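Local coordinates for malonyl-CoA decarboxylase (Rhodopseudomonas palustris, PDB 4KSA), which probably catalyses the decarboxylation of malonyl-CoA to acetyl-CoA and carbon dioxide, at residues Lys189-Glu194 and Asp203-Arg208. Sequence-based numbering, arbitrary orientation.
Sequences KIIRYE and DDLRAR
The carboxylate of Glu194 comes up to the guanidinium of Arg208 obliquely, with the two planes turned 72° apart. Glu194 OE2 lies 3.7 Å from Arg208 NE, which makes this a long salt bridge, held by charge. On the Glu194 side of the contact, Lys189 O sits over one face of the Tyr193 ring, 3.4 Å above its plane and offset to the rim. The guanidinium of Arg208 has its stronger partner beyond the pair: NH1 bridges to Glu233 OE1, and because that carboxylate also sits close to Glu194 OE1, Arg208 probably eases the repulsion between two like charges. Both side chains bend at chi2; in Glu194 the turn (62°) follows a CG anti to the backbone N and brings the carboxylate to the NE side of Arg208.

Here the last turn of helix 184-193 lies beside helix 202-209. The two come one after the other in the chain, within the range of the C-terminal domain, a member of the acetyltransferase clan. Their side chains rest on two strands of its mixed sheet: Ile190 and Glu194 touch Phe231 of strand 230-237, and Arg208 touches Cys216 of strand 214-220.

Between the helices Leu205 lies against both isoleucines. Ile191 CG1 reaches Leu205 CG at 3.6 Å, while Ile191 CD1 lies 4.1 Å from the same Leu205 CG. Ile190 meets this leucine at about a right angle, Ile190 CG2 to Leu205 CD2 at 3.9 Å. With only a methyl group, an alanine in place of Ile191 would probably leave a gap against Leu205 and lose the contact with Ile199 in the connecting loop.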
loop_
_atom_site.group_PDB
_atom_site.type_symbol
_atom_site.label_atom_id
_atom_site.label_comp_id
_atom_site.label_asym_id
_atom_site.label_seq_id
_atom_site.Cartn_x
_atom_site.Cartn_y
_atom_site.Cartn_z
ATOM N N LYS A 189 -17.896 -12.920 -6.897
ATOM C CA LYS A 189 -17.998 -14.139 -6.115
ATOM C C LYS A 189 -19.088 -13.960 -5.064
ATOM O O LYS A 189 -19.872 -14.867 -4.828
ATOM C CB LYS A 189 -16.675 -14.449 -5.419
ATOM C CG LYS A 189 -15.471 -14.612 -6.328
ATOM C CD LYS A 189 -14.210 -14.754 -5.488
ATOM C CE LYS A 189 -12.942 -14.670 -6.309
ATOM N NZ LYS A 189 -12.660 -15.874 -7.144
ATOM N N ILE A 190 -19.136 -12.784 -4.441
ATOM C CA ILE A 190 -20.132 -12.491 -3.409
ATOM C C ILE A 190 -21.560 -12.627 -3.942
ATOM O O ILE A 190 -22.464 -13.027 -3.219
ATOM C CB ILE A 190 -19.954 -11.055 -2.835
ATOM C CG1 ILE A 190 -18.680 -10.964 -1.990
ATOM C CG2 ILE A 190 -21.159 -10.678 -1.974
ATOM C CD1 ILE A 190 -18.776 -11.679 -0.666
ATOM N N ILE A 191 -21.761 -12.293 -5.209
ATOM C CA ILE A 191 -23.086 -12.392 -5.808
ATOM C C ILE A 191 -23.523 -13.853 -5.863
ATOM O O ILE A 191 -24.685 -14.150 -6.095
ATOM C CB ILE A 191 -23.102 -11.801 -7.240
ATOM C CG1 ILE A 191 -22.708 -10.319 -7.197
ATOM C CG2 ILE A 191 -24.482 -11.953 -7.850
ATOM C CD1 ILE A 191 -22.649 -9.631 -8.567
ATOM N N ARG A 192 -22.592 -14.769 -5.637
ATOM C CA ARG A 192 -22.911 -16.187 -5.663
ATOM C C ARG A 192 -23.022 -16.773 -4.257
ATOM O O ARG A 192 -23.778 -17.714 -4.035
ATOM C CB ARG A 192 -21.851 -16.937 -6.469
ATOM C CG ARG A 192 -22.036 -18.438 -6.485
ATOM C CD ARG A 192 -21.048 -19.127 -7.421
ATOM N NE ARG A 192 -19.648 -18.826 -7.109
ATOM C CZ ARG A 192 -18.970 -17.783 -7.589
ATOM N NH1 ARG A 192 -17.699 -17.597 -7.247
ATOM N NH2 ARG A 192 -19.561 -16.932 -8.423
ATOM N N TYR A 193 -22.281 -16.194 -3.314
ATOM C CA TYR A 193 -22.263 -16.642 -1.916
ATOM C C TYR A 193 -23.329 -15.970 -1.028
ATOM O O TYR A 193 -23.452 -16.309 0.153
ATOM C CB TYR A 193 -20.897 -16.356 -1.274
ATOM C CG TYR A 193 -19.672 -16.873 -1.997
ATOM C CD1 TYR A 193 -18.401 -16.411 -1.644
ATOM C CD2 TYR A 193 -19.771 -17.815 -3.022
ATOM C CE1 TYR A 193 -17.262 -16.870 -2.287
ATOM C CE2 TYR A 193 -18.634 -18.281 -3.675
ATOM C CZ TYR A 193 -17.383 -17.803 -3.300
ATOM O OH TYR A 193 -16.252 -18.262 -3.939
ATOM N N GLU A 194 -24.075 -15.013 -1.574
ATOM C CA GLU A 194 -25.091 -14.316 -0.787
ATOM C C GLU A 194 -26.127 -15.295 -0.239
ATOM O O GLU A 194 -26.703 -16.085 -0.996
ATOM C CB GLU A 194 -25.786 -13.239 -1.635
ATOM C CG GLU A 194 -26.919 -12.496 -0.909
ATOM C CD GLU A 194 -26.447 -11.716 0.316
ATOM O OE1 GLU A 194 -27.289 -11.417 1.191
ATOM O OE2 GLU A 194 -25.243 -11.390 0.399
ATOM N N ASP A 203 -27.029 -4.607 -10.105
ATOM C CA ASP A 203 -27.980 -3.641 -9.566
ATOM C C ASP A 203 -28.487 -4.136 -8.213
ATOM O O ASP A 203 -28.765 -3.343 -7.312
ATOM C CB ASP A 203 -29.151 -3.473 -10.534
ATOM C CG ASP A 203 -28.711 -2.957 -11.891
ATOM O OD1 ASP A 203 -29.423 -3.216 -12.889
ATOM O OD2 ASP A 203 -27.658 -2.287 -11.959
ATOM N N ASP A 204 -28.600 -5.455 -8.083
ATOM C CA ASP A 204 -29.058 -6.082 -6.846
ATOM C C ASP A 204 -27.991 -5.941 -5.772
ATOM O O ASP A 204 -28.257 -5.453 -4.673
ATOM C CB ASP A 204 -29.319 -7.571 -7.071
ATOM C CG ASP A 204 -30.431 -7.828 -8.055
ATOM O OD1 ASP A 204 -30.441 -7.180 -9.124
ATOM O OD2 ASP A 204 -31.291 -8.686 -7.761
ATOM N N LEU A 205 -26.784 -6.390 -6.104
ATOM C CA LEU A 205 -25.650 -6.340 -5.190
ATOM C C LEU A 205 -25.397 -4.892 -4.764
ATOM O O LEU A 205 -25.295 -4.604 -3.568
ATOM C CB LEU A 205 -24.410 -6.949 -5.881
ATOM C CG LEU A 205 -23.177 -7.439 -5.102
ATOM C CD1 LEU A 205 -22.321 -6.267 -4.685
ATOM C CD2 LEU A 205 -23.609 -8.254 -3.898
ATOM N N ARG A 206 -25.307 -3.984 -5.738
ATOM C CA ARG A 206 -25.076 -2.573 -5.424
ATOM C C ARG A 206 -26.201 -2.068 -4.532
ATOM O O ARG A 206 -25.964 -1.322 -3.574
ATOM C CB ARG A 206 -25.002 -1.714 -6.694
ATOM C CG ARG A 206 -25.118 -0.218 -6.388
ATOM C CD ARG A 206 -24.451 0.686 -7.423
ATOM N NE ARG A 206 -25.093 0.686 -8.739
ATOM C CZ ARG A 206 -26.347 1.062 -8.972
ATOM N NH1 ARG A 206 -26.829 1.030 -10.211
ATOM N NH2 ARG A 206 -27.124 1.458 -7.968
ATOM N N ALA A 207 -27.424 -2.483 -4.856
ATOM C CA ALA A 207 -28.591 -2.096 -4.082
ATOM C C ALA A 207 -28.471 -2.695 -2.682
ATOM O O ALA A 207 -28.519 -1.978 -1.682
ATOM C CB ALA A 207 -29.857 -2.594 -4.763
ATOM N N ARG A 208 -28.299 -4.013 -2.620
ATOM C CA ARG A 208 -28.177 -4.712 -1.350
ATOM C C ARG A 208 -27.066 -4.172 -0.451
ATOM O O ARG A 208 -27.129 -4.337 0.762
ATOM C CB ARG A 208 -27.981 -6.213 -1.605
ATOM C CG ARG A 208 -27.572 -7.047 -0.381
ATOM C CD ARG A 208 -26.060 -7.037 -0.190
ATOM N NE ARG A 208 -25.617 -7.717 1.026
ATOM C CZ ARG A 208 -25.858 -7.289 2.261
ATOM N NH1 ARG A 208 -25.406 -7.976 3.302
ATOM N NH2 ARG A 208 -26.557 -6.180 2.457
#